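Local coordinates for protein halogenase PltM (Pseudomonas fluorescens, PDB 6BZN) that probably halogenates phenolic substrates as an FAD-dependent enzyme, tolerating an unusual range of substrates and halides, at residues 408-411 with 412-416; 398-401 with 402-406; 467-470 with 471-474; 279-282 with 283-286; 233-236 with 237-240. All blocks are in the same frame, centred on the assembly; numbering follows the deposited sequence. Where two conformers were deposited one is given.

How the contacts relate
Along the chain the order is contact 5, contact 4, contact 2, contact 1 and contact 3. Contacts 2 and 1, their centres about 11 Å apart, lie on the consecutive helices 383-406 and 410-441; Trp416 reaches back to Ser403 in a probable hydrogen bond. Contact 3, on helix 465-483, packs Phe471 against Gln398 and Leu399 of contact 2 and Ser474 against Trp416 of contact 1, so three helices meet. Contact 4 lies where strand 273-281 of the mixed sheet gives way to a loop and touches contact 2 where Tyr404 meets Gln279 and Asn281, joining sheet to helices. Contact 5, on the short helix 235-238, stands apart, its centre about 20 Å from that of contact 1.

Contact 1. Residues 408-411 with 412-416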
loop_
_atom_site.group_PDB
_atom_site.type_symbol
_atom_site.label_atom_id
_atom_site.label_comp_id
_atom_site.label_asym_id
_atom_site.label_seq_id
_atom_site.Cartn_x
_atom_site.Cartn_y
_atom_site.Cartn_z
ATOM N N SER A 408 20.753 3.325 -6.917
ATOM C CA SER A 408 22.011 3.376 -7.691
ATOM C C SER A 408 23.220 2.704 -7.037
ATOM O O SER A 408 24.183 2.431 -7.726
ATOM C CB SER A 408 22.406 4.825 -8.020
ATOM O OG SER A 408 22.583 5.569 -6.830
ATOM N N ASP A 409 23.188 2.471 -5.733
ATOM C CA ASP A 409 24.365 1.977 -5.006
ATOM C C ASP A 409 23.927 1.285 -3.717
ATOM O O ASP A 409 23.054 1.793 -3.005
ATOM C CB ASP A 409 25.271 3.172 -4.689
ATOM C CG ASP A 409 26.478 2.793 -3.860
ATOM O OD1 ASP A 409 27.384 2.145 -4.401
ATOM O OD2 ASP A 409 26.514 3.145 -2.667
ATOM N N PHE A 410 24.500 0.120 -3.407
ATOM C CA PHE A 410 24.050 -0.590 -2.222
ATOM C C PHE A 410 24.299 0.186 -0.932
ATOM O O PHE A 410 23.412 0.269 -0.093
ATOM C CB PHE A 410 24.646 -1.991 -2.064
ATOM C CG PHE A 410 24.301 -2.582 -0.739
ATOM C CD1 PHE A 410 22.997 -2.996 -0.488
ATOM C CD2 PHE A 410 25.226 -2.588 0.306
ATOM C CE1 PHE A 410 22.633 -3.471 0.762
ATOM C CE2 PHE A 410 24.867 -3.067 1.560
ATOM C CZ PHE A 410 23.574 -3.506 1.787
ATOM N N HIS A 411 25.511 0.731 -0.753
ATOM C CA HIS A 411 25.812 1.470 0.478
ATOM C C HIS A 411 24.825 2.634 0.662
ATOM O O HIS A 411 24.290 2.840 1.759
ATOM C CB HIS A 411 27.276 1.954 0.515
ATOM C CG HIS A 411 27.618 2.730 1.749
ATOM N ND1 HIS A 411 27.647 2.155 3.003
ATOM C CD2 HIS A 411 27.921 4.039 1.929
ATOM C CE1 HIS A 411 27.948 3.078 3.901
ATOM N NE2 HIS A 411 28.111 4.230 3.277
ATOM N N LEU A 412 24.543 3.354 -0.419
ATOM C CA LEU A 412 23.565 4.442 -0.388
ATOM C C LEU A 412 22.185 3.904 0.004
ATOM O O LEU A 412 21.520 4.472 0.886
ATOM C CB LEU A 412 23.520 5.171 -1.735
ATOM C CG LEU A 412 22.503 6.306 -1.915
ATOM C CD1 LEU A 412 22.657 7.368 -0.849
ATOM C CD2 LEU A 412 22.650 6.898 -3.306
ATOM N N TRP A 413 21.778 2.793 -0.611
ATOM C CA TRP A 413 20.508 2.167 -0.243
ATOM C C TRP A 413 20.488 1.823 1.248
ATOM O O TRP A 413 19.517 2.101 1.949
ATOM C CB TRP A 413 20.181 0.921 -1.071
ATOM C CG TRP A 413 18.928 0.339 -0.587
ATOM C CD1 TRP A 413 18.782 -0.732 0.248
ATOM C CD2 TRP A 413 17.623 0.865 -0.797
ATOM N NE1 TRP A 413 17.456 -0.916 0.543
ATOM C CE2 TRP A 413 16.723 0.049 -0.090
ATOM C CE3 TRP A 413 17.122 1.943 -1.533
ATOM C CZ2 TRP A 413 15.341 0.270 -0.106
ATOM C CZ3 TRP A 413 15.756 2.165 -1.552
ATOM C CH2 TRP A 413 14.877 1.335 -0.835
ATOM N N ASN A 414 21.568 1.214 1.727
ATOM C CA ASN A 414 21.639 0.801 3.127
ATOM C C ASN A 414 21.420 2.003 4.045
ATOM O O ASN A 414 20.593 1.939 4.961
ATOM C CB ASN A 414 22.983 0.082 3.385
ATOM C CG ASN A 414 23.155 -0.381 4.818
ATOM O OD1 ASN A 414 22.206 -0.495 5.586
ATOM N ND2 ASN A 414 24.410 -0.647 5.188
ATOM N N VAL A 415 22.108 3.118 3.780
ATOM C CA VAL A 415 21.915 4.311 4.601
ATOM C C VAL A 415 20.474 4.830 4.446
ATOM O O VAL A 415 19.784 5.091 5.437
ATOM C CB VAL A 415 22.924 5.437 4.277
ATOM C CG1 VAL A 415 22.683 6.612 5.193
ATOM C CG2 VAL A 415 24.368 4.955 4.476
ATOM N N TRP A 416 20.033 4.953 3.196
ATOM C CA TRP A 416 18.697 5.489 2.903
ATOM C C TRP A 416 17.550 4.711 3.559
ATOM O O TRP A 416 16.618 5.331 4.077
ATOM C CB TRP A 416 18.458 5.617 1.389
ATOM C CG TRP A 416 17.019 5.873 1.063
ATOM C CD1 TRP A 416 16.121 4.967 0.610
ATOM C CD2 TRP A 416 16.303 7.092 1.252
ATOM N NE1 TRP A 416 14.894 5.556 0.434
ATOM C CE2 TRP A 416 14.976 6.863 0.838
ATOM C CE3 TRP A 416 16.658 8.368 1.706
ATOM C CZ2 TRP A 416 14.004 7.858 0.866
ATOM C CZ3 TRP A 416 15.692 9.363 1.723
ATOM C CH2 TRP A 416 14.373 9.093 1.312
HETATM O O HOH W 1 26.908 -0.445 3.544
#
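Phe410 O receives Asn414 N at 2.8 Å in the first turns of helix 410-441. Next to it Asp409 O takes Trp413 N and His411 O takes Val415 N. Asp409 is the N-cap: its OD2 accepts from Leu412 N at 3.0 Å, met on the anti side and 26° out of the carboxylate plane. With CG turned anti to the backbone N (chi1 176°), the carboxylate folds back over the opening turn, where a negative charge would probably be favoured by the helix dipole. Helix 488-502 packs against this N-terminal turn, touching Asp409, His411 and Val415. Val415 CG2 lies over one face of the His411 ring, a CH-pi contact 4.2 Å from the centroid and offset toward the rim. At the edge of that ring, in its plane, a water sits 2.8 Å from His411 ND1 and accepts from Asn414 ND2 at 3.0 Å, bridging the two side chains. Asn414 ND2 also bonds Ile514 O, and its OD1 is held by Arg418. Phe410 lays one ring face over Asn414 CB, with CZ 4.0 Å from that CB, and the ring and amide planes are 22° apart.

Contact 2. Residues 398-401 with 402-406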
loop_
_atom_site.group_PDB
_atom_site.type_symbol
_atom_site.label_atom_id
_atom_site.label_comp_id
_atom_site.label_asym_id
_atom_site.label_seq_id
_atom_site.Cartn_x
_atom_site.Cartn_y
_atom_site.Cartn_z
ATOM N N GLN A 398 7.520 11.511 -2.494
ATOM C CA GLN A 398 8.893 11.817 -2.060
ATOM C C GLN A 398 9.609 10.549 -1.609
ATOM O O GLN A 398 10.731 10.272 -2.058
ATOM C CB GLN A 398 8.927 12.883 -0.960
ATOM C CG GLN A 398 8.720 14.315 -1.452
ATOM C CD GLN A 398 9.844 14.818 -2.356
ATOM O OE1 GLN A 398 11.022 14.812 -1.977
ATOM N NE2 GLN A 398 9.489 15.248 -3.566
ATOM N N LEU A 399 8.944 9.747 -0.777
ATOM C CA LEU A 399 9.551 8.499 -0.317
ATOM C C LEU A 399 10.035 7.634 -1.477
ATOM O O LEU A 399 11.185 7.174 -1.479
ATOM C CB LEU A 399 8.577 7.710 0.553
ATOM C CG LEU A 399 8.972 6.280 0.933
ATOM C CD1 LEU A 399 10.191 6.280 1.851
ATOM C CD2 LEU A 399 7.810 5.544 1.566
ATOM N N VAL A 400 9.173 7.448 -2.468
ATOM C CA VAL A 400 9.435 6.506 -3.532
ATOM C C VAL A 400 10.436 7.087 -4.527
ATOM O O VAL A 400 11.375 6.401 -4.903
ATOM C CB VAL A 400 8.134 6.042 -4.234
ATOM C CG1 VAL A 400 8.443 5.301 -5.527
ATOM C CG2 VAL A 400 7.333 5.151 -3.300
ATOM N N SER A 401 10.251 8.333 -4.946
ATOM C CA SER A 401 11.188 8.951 -5.883
ATOM C C SER A 401 12.608 8.958 -5.308
ATOM O O SER A 401 13.566 8.593 -5.993
ATOM C CB SER A 401 10.753 10.364 -6.284
ATOM O OG SER A 401 10.690 11.243 -5.170
ATOM N N CYS A 402 12.749 9.340 -4.044
ATOM C CA CYS A 402 14.078 9.326 -3.405
ATOM C C CYS A 402 14.642 7.898 -3.285
ATOM O O CYS A 402 15.849 7.703 -3.415
ATOM C CB CYS A 402 14.034 10.034 -2.052
ATOM S SG CYS A 402 13.697 11.810 -2.215
ATOM N N SER A 403 13.776 6.906 -3.065
ATOM C CA SER A 403 14.202 5.518 -3.020
ATOM C C SER A 403 14.750 5.033 -4.362
ATOM O O SER A 403 15.782 4.378 -4.407
ATOM C CB SER A 403 13.052 4.610 -2.585
ATOM O OG SER A 403 12.650 4.906 -1.266
ATOM N N TYR A 404 14.047 5.345 -5.448
ATOM C CA TYR A 404 14.517 4.953 -6.777
ATOM C C TYR A 404 15.918 5.549 -7.081
ATOM O O TYR A 404 16.711 4.925 -7.763
ATOM C CB TYR A 404 13.522 5.355 -7.864
ATOM C CG TYR A 404 12.451 4.327 -8.200
ATOM C CD1 TYR A 404 11.287 4.223 -7.451
ATOM C CD2 TYR A 404 12.587 3.478 -9.301
ATOM C CE1 TYR A 404 10.293 3.309 -7.790
ATOM C CE2 TYR A 404 11.597 2.567 -9.636
ATOM C CZ TYR A 404 10.443 2.486 -8.881
ATOM O OH TYR A 404 9.443 1.580 -9.231
ATOM N N GLU A 405 16.208 6.747 -6.580
ATOM C CA GLU A 405 17.552 7.321 -6.735
ATOM C C GLU A 405 18.561 6.550 -5.876
ATOM O O GLU A 405 19.679 6.282 -6.316
ATOM C CB GLU A 405 17.557 8.797 -6.364
ATOM C CG GLU A 405 18.899 9.499 -6.546
ATOM C CD GLU A 405 19.371 9.581 -7.991
ATOM O OE1 GLU A 405 18.551 9.487 -8.934
ATOM O OE2 GLU A 405 20.594 9.761 -8.175
ATOM N N ALA A 406 18.159 6.187 -4.661
ATOM C CA ALA A 406 19.000 5.384 -3.781
ATOM C C ALA A 406 19.292 3.973 -4.312
ATOM O O ALA A 406 20.241 3.341 -3.839
ATOM C CB ALA A 406 18.392 5.296 -2.394
#
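Ser403 and Leu399 meet one turn apart near the end of helix 383-406. From Ser403 CA the side chain starts at CB, 3.4 Å from both Leu399 O and Val400 O, and ends at OG, which donates to Leu399 O at 2.7 Å. OG is anti to the carbonyl carbon and beside the backbone N (chi1 -64°), which brings the hydroxyl back over the preceding turn. Leu399 O is thus gripped twice, by Ser403 N at 3.0 Å and by Ser403 OG, from opposite faces of its carbonyl plane. OG is in turn hydrogen-bonded to Trp416 NE1 of helix 410-441. With an alanine here, the Trp416 indole N-H is likely to lose its mate and Leu399 O one of its two donors. Val400 CG1 runs alongside the Tyr404 ring, 3.5 Å from Tyr404 CE1; Val400 O lies at the ring edge, in its plane. The Tyr404 hydroxyl bonds Asp347. Ser401 OG turns back to Asp397 O, while Cys402 SG lies 3.3 Å from Gln398 O. Two serine hydroxyls therefore satisfy themselves on carbonyls of their own helix, and the Ser403 hydroxyl also lets this buried stretch receive the indole N-H of the next helix.

Contact 3. Residues 467-470 with 471-474; sequences YESL and FRQS
Phe471 sits one turn beyond Tyr467 on helix 465-483, where every bond of the i to i+4 series from Tyr467 to Ser474 is made. The backbone bonds run from Phe471 N to Tyr467 O at 2.8 Å, Arg472 N to Glu468 O, Gln473 N to Ser469 O, and Ser474 N to Leu470 O. Among the ring contacts, Tyr467 leans on Phe471: CE2 of the tyrosine is 3.7 Å from Phe471 CB, and its OH lies 3.4 Å from Phe471 CD1. That hydroxyl is hydrogen-bonded to Val419 O of helix 410-441, while Phe471 reaches Thr395, Gln398 and Leu399 of helix 383-406, so the pair sits between two neighbouring helices. Polar side chains follow. Ser469 OG is hydrogen-bonded to His502 NE2 and lies 3.0 Å from Gln473 OE1, at best a weak bond. The Arg472 guanidinium, bent at chi3 (48°), turns one face over Ser469 O. Ser474 OG, with chi1 at -60° placing it beside its own backbone N, donates to Leu470 O at 2.8 Å. Ser474 OG arrives 39° above the carbonyl plane, on the face opposite Ser474 N, and lies 3.3 Å from Leu470 CD1.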
loop_
_atom_site.group_PDB
_atom_site.type_symbol
_atom_site.label_atom_id
_atom_site.label_comp_id
_atom_site.label_asym_id
_atom_site.label_seq_id
_atom_site.Cartn_x
_atom_site.Cartn_y
_atom_site.Cartn_z
ATOM N N TYR A 467 11.166 13.406 13.430
ATOM C CA TYR A 467 11.222 12.498 12.283
ATOM C C TYR A 467 10.937 13.246 10.980
ATOM O O TYR A 467 11.642 13.062 9.990
ATOM C CB TYR A 467 10.284 11.271 12.378
ATOM C CG TYR A 467 10.412 10.528 11.084
ATOM C CD1 TYR A 467 11.559 9.793 10.810
ATOM C CD2 TYR A 467 9.494 10.711 10.053
ATOM C CE1 TYR A 467 11.750 9.189 9.579
ATOM C CE2 TYR A 467 9.682 10.120 8.813
ATOM C CZ TYR A 467 10.803 9.352 8.584
ATOM O OH TYR A 467 11.012 8.746 7.368
ATOM N N GLU A 468 9.916 14.088 10.967
ATOM C CA GLU A 468 9.547 14.758 9.724
ATOM C C GLU A 468 10.621 15.740 9.260
ATOM O O GLU A 468 10.773 15.978 8.063
ATOM C CB GLU A 468 8.158 15.378 9.836
ATOM C CG GLU A 468 7.052 14.363 10.153
ATOM C CD GLU A 468 6.978 13.148 9.203
ATOM O OE1 GLU A 468 7.425 13.240 8.041
ATOM O OE2 GLU A 468 6.437 12.088 9.614
ATOM N N SER A 469 11.388 16.276 10.211
ATOM C CA SER A 469 12.611 17.028 9.898
ATOM C C SER A 469 13.661 16.141 9.203
ATOM O O SER A 469 14.261 16.542 8.184
ATOM C CB SER A 469 13.194 17.646 11.181
ATOM O OG SER A 469 14.476 18.209 10.933
ATOM N N LEU A 470 13.894 14.944 9.744
ATOM C CA LEU A 470 14.798 13.985 9.106
ATOM C C LEU A 470 14.330 13.632 7.696
ATOM O O LEU A 470 15.129 13.648 6.756
ATOM C CB LEU A 470 14.962 12.710 9.944
ATOM C CG LEU A 470 15.702 11.538 9.306
ATOM C CD1 LEU A 470 17.149 11.870 8.985
ATOM C CD2 LEU A 470 15.609 10.332 10.230
ATOM N N PHE A 471 13.032 13.335 7.551
ATOM C CA PHE A 471 12.505 12.945 6.256
ATOM C C PHE A 471 12.650 14.065 5.226
ATOM O O PHE A 471 13.155 13.827 4.143
ATOM C CB PHE A 471 11.057 12.510 6.392
ATOM C CG PHE A 471 10.442 12.034 5.106
ATOM C CD1 PHE A 471 10.681 10.759 4.651
ATOM C CD2 PHE A 471 9.615 12.872 4.364
ATOM C CE1 PHE A 471 10.101 10.306 3.484
ATOM C CE2 PHE A 471 9.032 12.425 3.187
ATOM C CZ PHE A 471 9.277 11.149 2.743
ATOM N N ARG A 472 12.236 15.277 5.584
ATOM C CA ARG A 472 12.323 16.445 4.696
ATOM C C ARG A 472 13.772 16.686 4.229
ATOM O O ARG A 472 14.048 16.774 3.026
ATOM C CB ARG A 472 11.738 17.674 5.420
ATOM C CG ARG A 472 11.704 18.983 4.644
ATOM C CD ARG A 472 11.122 20.140 5.466
ATOM N NE ARG A 472 11.678 20.257 6.827
ATOM C CZ ARG A 472 12.879 20.764 7.144
ATOM N NH1 ARG A 472 13.718 21.229 6.212
ATOM N NH2 ARG A 472 13.253 20.807 8.419
ATOM N N GLN A 473 14.700 16.736 5.181
ATOM C CA GLN A 473 16.108 16.989 4.857
ATOM C C GLN A 473 16.764 15.853 4.067
ATOM O O GLN A 473 17.537 16.105 3.141
ATOM C CB GLN A 473 16.905 17.302 6.123
ATOM C CG GLN A 473 16.479 18.598 6.791
ATOM C CD GLN A 473 17.303 18.891 8.034
ATOM O OE1 GLN A 473 16.824 18.772 9.161
ATOM N NE2 GLN A 473 18.551 19.240 7.832
ATOM N N SER A 474 16.437 14.608 4.411
ATOM C CA SER A 474 16.938 13.454 3.655
ATOM C C SER A 474 16.451 13.425 2.204
ATOM O O SER A 474 17.234 13.102 1.312
ATOM C CB SER A 474 16.568 12.142 4.355
ATOM O OG SER A 474 17.130 12.111 5.650
#

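Contact 4. Residues 279-282 with 283-286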
loop_
_atom_site.group_PDB
_atom_site.type_symbol
_atom_site.label_atom_id
_atom_site.label_comp_id
_atom_site.label_asym_id
_atom_site.label_seq_id
_atom_site.Cartn_x
_atom_site.Cartn_y
_atom_site.Cartn_z
ATOM N N GLN A 279 9.333 -3.169 -12.036
ATOM C CA GLN A 279 9.030 -1.767 -12.243
ATOM C C GLN A 279 10.248 -1.061 -12.767
ATOM O O GLN A 279 11.357 -1.327 -12.293
ATOM C CB GLN A 279 8.648 -1.080 -10.923
ATOM C CG GLN A 279 7.287 -1.459 -10.342
ATOM C CD GLN A 279 7.130 -2.936 -10.026
ATOM O OE1 GLN A 279 6.264 -3.611 -10.579
ATOM N NE2 GLN A 279 7.975 -3.452 -9.134
ATOM N N PHE A 280 10.048 -0.153 -13.719
ATOM C CA PHE A 280 11.124 0.716 -14.197
ATOM C C PHE A 280 10.837 2.190 -13.929
ATOM O O PHE A 280 9.725 2.661 -14.090
ATOM C CB PHE A 280 11.364 0.523 -15.701
ATOM C CG PHE A 280 11.840 -0.847 -16.063
ATOM C CD1 PHE A 280 13.088 -1.297 -15.623
ATOM C CD2 PHE A 280 11.070 -1.681 -16.860
ATOM C CE1 PHE A 280 13.546 -2.568 -15.961
ATOM C CE2 PHE A 280 11.516 -2.943 -17.201
ATOM C CZ PHE A 280 12.754 -3.393 -16.746
ATOM N N ASN A 281 11.885 2.896 -13.525
ATOM C CA ASN A 281 11.946 4.333 -13.575
ATOM C C ASN A 281 12.011 4.738 -15.050
ATOM O O ASN A 281 13.030 4.535 -15.712
ATOM C CB ASN A 281 13.191 4.809 -12.821
ATOM C CG ASN A 281 13.335 6.309 -12.808
ATOM O OD1 ASN A 281 12.592 7.024 -13.468
ATOM N ND2 ASN A 281 14.294 6.799 -12.037
ATOM N N ASN A 282 10.924 5.321 -15.556
ATOM C CA ASN A 282 10.808 5.659 -16.988
ATOM C C ASN A 282 11.815 6.734 -17.418
ATOM O O ASN A 282 12.143 6.838 -18.602
ATOM C CB ASN A 282 9.391 6.123 -17.332
ATOM C CG ASN A 282 8.359 4.998 -17.307
ATOM O OD1 ASN A 282 8.599 3.900 -17.807
ATOM N ND2 ASN A 282 7.179 5.293 -16.781
ATOM N N ALA A 283 12.315 7.511 -16.462
ATOM C CA ALA A 283 13.418 8.443 -16.719
ATOM C C ALA A 283 14.739 7.741 -17.031
ATOM O O ALA A 283 15.624 8.363 -17.616
ATOM C CB ALA A 283 13.605 9.390 -15.541
ATOM N N LYS A 284 14.895 6.480 -16.621
ATOM C CA LYS A 284 16.129 5.726 -16.862
ATOM C C LYS A 284 16.005 4.585 -17.856
ATOM O O LYS A 284 16.972 4.283 -18.518
ATOM C CB LYS A 284 16.685 5.185 -15.559
ATOM C CG LYS A 284 17.205 6.270 -14.631
ATOM C CD LYS A 284 17.825 5.653 -13.403
ATOM C CE LYS A 284 18.185 6.708 -12.379
ATOM N NZ LYS A 284 19.493 7.309 -12.710
ATOM N N TYR A 285 14.855 3.923 -17.936
ATOM C CA TYR A 285 14.652 2.869 -18.925
ATOM C C TYR A 285 13.183 2.806 -19.292
ATOM O O TYR A 285 12.343 2.701 -18.394
ATOM C CB TYR A 285 15.096 1.494 -18.392
ATOM C CG TYR A 285 14.796 0.370 -19.352
ATOM C CD1 TYR A 285 15.584 0.173 -20.494
ATOM C CD2 TYR A 285 13.725 -0.498 -19.142
ATOM C CE1 TYR A 285 15.310 -0.848 -21.389
ATOM C CE2 TYR A 285 13.441 -1.520 -20.027
ATOM C CZ TYR A 285 14.233 -1.695 -21.149
ATOM O OH TYR A 285 13.959 -2.694 -22.035
ATOM N N ARG A 286 12.881 2.848 -20.588
ATOM C CA ARG A 286 11.515 2.655 -21.081
ATOM C C ARG A 286 11.449 1.323 -21.811
ATOM O O ARG A 286 12.158 1.126 -22.792
ATOM C CB ARG A 286 11.080 3.792 -22.017
ATOM C CG ARG A 286 10.609 5.040 -21.286
ATOM C CD ARG A 286 10.125 6.120 -22.240
ATOM N NE ARG A 286 10.252 7.442 -21.627
ATOM C CZ ARG A 286 9.361 8.023 -20.814
ATOM N NH1 ARG A 286 8.212 7.426 -20.478
ATOM N NH2 ARG A 286 9.623 9.232 -20.328
#
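Tyr285 turns the edge of its ring onto the face of Phe280, an edge-to-face (T-shaped) pair with centroids 4.7 Å apart and planes at 67°. Tyr285 CD2 stands over the centre of the phenylalanine ring, 3.6 Å from Phe280 CG, and CE2 beside it meets Phe280 CE2 and CZ. With its CG anti to the backbone N (chi1 175°), the tyrosine swings its ring back alongside Phe280. Beyond the pair, the Tyr285 hydroxyl is hydrogen-bonded to Glu294 and the ring makes a cation-pi contact with Lys301, both from helix 291-301. What brings the rings together is a tight turn where strand 273-281 of the mixed sheet runs out into the loop before that helix. Asn281 O accepts two backbone donors there: Tyr285 N at 2.9 Å comes nearly straight onto the carbonyl, whereas Lys284 N at 2.8 Å stands well above its plane. The Asn281 side chain adds a bond of its own, OD1 taking Ala283 N at 3.0 Å in an Asx turn, again from above the amide plane; Lys284 passes obliquely across it, with CE 3.9 Å from Asn281 ND2. Asn282 and Arg286 cross at about a right angle, yet their amide and guanidinium planes are only 10° apart. Arg286 NH1 is 3.6 Å from Asn282 CB, and Asn282 O also lies over the guanidinium face. The Asn282 amide turns its ND2 to Asp214 and Pro322 O.

Contact 5. Residues 233-236 with 237-240; sequences APLS and RTRS
Pro234 O accepts from both Arg237 N, 56° above its carbonyl plane, and Thr238 N, nearly straight on, each at 3.0 Å. Pro234 is the N-cap of the short helix 235-238, and Leu235 O takes Arg239 N at 2.8 Å just as the chain leaves it at Arg239, whose phi is positive (64°). Thr238 closes the turn with an ST turn: its OG1 accepts from Ser240 N at 3.3 Å, two residues on. With OG1 set between the backbone N and the carbonyl carbon (chi1 61°), CG2 is directed at Ala233 CB, 3.7 Å away, while the hydroxyl faces a water. That water donates to Ala233 O and accepts from Thr238 OG1 at 2.8 Å, so one hydroxyl ties Ser240 N directly, and Ala233 O through the water, to the last residue of the helix. A valine in its place would probably keep the methyl contact with Ala233 but leave Ser240 N without its acceptor and the water without the Thr238 hydroxyl, freeing the exit of the helix to move. Arg237 folds back over the start of the turn: its CG reaches Ala233 CB and its CB meets Pro234 CD, and its guanidinium makes a salt bridge to Asp124. Leu235 CD2 packs against Ser240 O in the segment leaving the helix; Ser240 OG bonds Ile242 O. A second water donates to Ser236 O and Arg237 O and accepts from Arg239 NE at 3.0 Å.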
loop_
_atom_site.group_PDB
_atom_site.type_symbol
_atom_site.label_atom_id
_atom_site.label_comp_id
_atom_site.label_asym_id
_atom_site.label_seq_id
_atom_site.Cartn_x
_atom_site.Cartn_y
_atom_site.Cartn_z
ATOM N N ALA A 233 21.356 -17.771 -1.793
ATOM C CA ALA A 233 22.231 -17.933 -0.629
ATOM C C ALA A 233 21.435 -18.305 0.593
ATOM O O ALA A 233 20.411 -17.671 0.866
ATOM C CB ALA A 233 23.013 -16.655 -0.358
ATOM N N PRO A 234 21.907 -19.313 1.352
ATOM C CA PRO A 234 21.204 -19.720 2.569
ATOM C C PRO A 234 21.419 -18.741 3.711
ATOM O O PRO A 234 22.291 -17.863 3.621
ATOM C CB PRO A 234 21.859 -21.067 2.898
ATOM C CG PRO A 234 23.273 -20.879 2.425
ATOM C CD PRO A 234 23.142 -20.102 1.147
ATOM N N LEU A 235 20.676 -18.924 4.796
ATOM C CA LEU A 235 20.793 -18.056 5.978
ATOM C C LEU A 235 22.197 -18.078 6.582
ATOM O O LEU A 235 22.650 -17.068 7.107
ATOM C CB LEU A 235 19.791 -18.448 7.065
ATOM C CG LEU A 235 18.306 -18.227 6.794
ATOM C CD1 LEU A 235 17.508 -18.658 8.013
ATOM C CD2 LEU A 235 18.047 -16.768 6.454
ATOM N N SER A 236 22.864 -19.233 6.517
ATOM C CA SER A 236 24.257 -19.369 6.990
ATOM C C SER A 236 25.257 -18.483 6.238
ATOM O O SER A 236 26.318 -18.142 6.780
ATOM C CB SER A 236 24.694 -20.832 6.907
ATOM O OG SER A 236 24.631 -21.293 5.570
ATOM N N ARG A 237 24.931 -18.119 4.995
ATOM C CA ARG A 237 25.736 -17.199 4.207
ATOM C C ARG A 237 25.314 -15.741 4.396
ATOM O O ARG A 237 26.158 -14.877 4.602
ATOM C CB ARG A 237 25.678 -17.589 2.723
ATOM C CG ARG A 237 26.383 -16.656 1.759
ATOM C CD ARG A 237 27.878 -16.543 2.024
ATOM N NE ARG A 237 28.462 -15.498 1.183
ATOM C CZ ARG A 237 28.513 -14.201 1.479
ATOM N NH1 ARG A 237 28.022 -13.726 2.620
ATOM N NH2 ARG A 237 29.072 -13.362 0.615
ATOM N N THR A 238 24.015 -15.456 4.309
ATOM C CA THR A 238 23.551 -14.077 4.393
ATOM C C THR A 238 23.586 -13.529 5.812
ATOM O O THR A 238 23.719 -12.326 5.998
ATOM C CB THR A 238 22.117 -13.916 3.846
ATOM O OG1 THR A 238 21.231 -14.709 4.625
ATOM C CG2 THR A 238 22.055 -14.335 2.403
ATOM N N ARG A 239 23.453 -14.412 6.802
ATOM C CA ARG A 239 23.312 -14.027 8.209
ATOM C C ARG A 239 22.027 -13.242 8.480
ATOM O O ARG A 239 21.914 -12.557 9.505
ATOM C CB ARG A 239 24.528 -13.228 8.721
ATOM C CG ARG A 239 25.885 -13.811 8.328
ATOM C CD ARG A 239 27.005 -13.012 8.983
ATOM N NE ARG A 239 28.329 -13.378 8.482
ATOM C CZ ARG A 239 29.488 -12.893 8.945
ATOM N NH1 ARG A 239 30.638 -13.307 8.410
ATOM N NH2 ARG A 239 29.520 -12.005 9.944
ATOM N N SER A 240 21.045 -13.337 7.582
ATOM C CA SER A 240 19.781 -12.673 7.804
ATOM C C SER A 240 19.062 -13.399 8.942
ATOM O O SER A 240 19.036 -14.621 8.967
ATOM C CB SER A 240 18.904 -12.707 6.560
ATOM O OG SER A 240 17.630 -12.185 6.883
HETATM O O HOH W 2 19.420 -16.183 3.125
HETATM O O HOH W 3 28.215 -15.935 6.884
#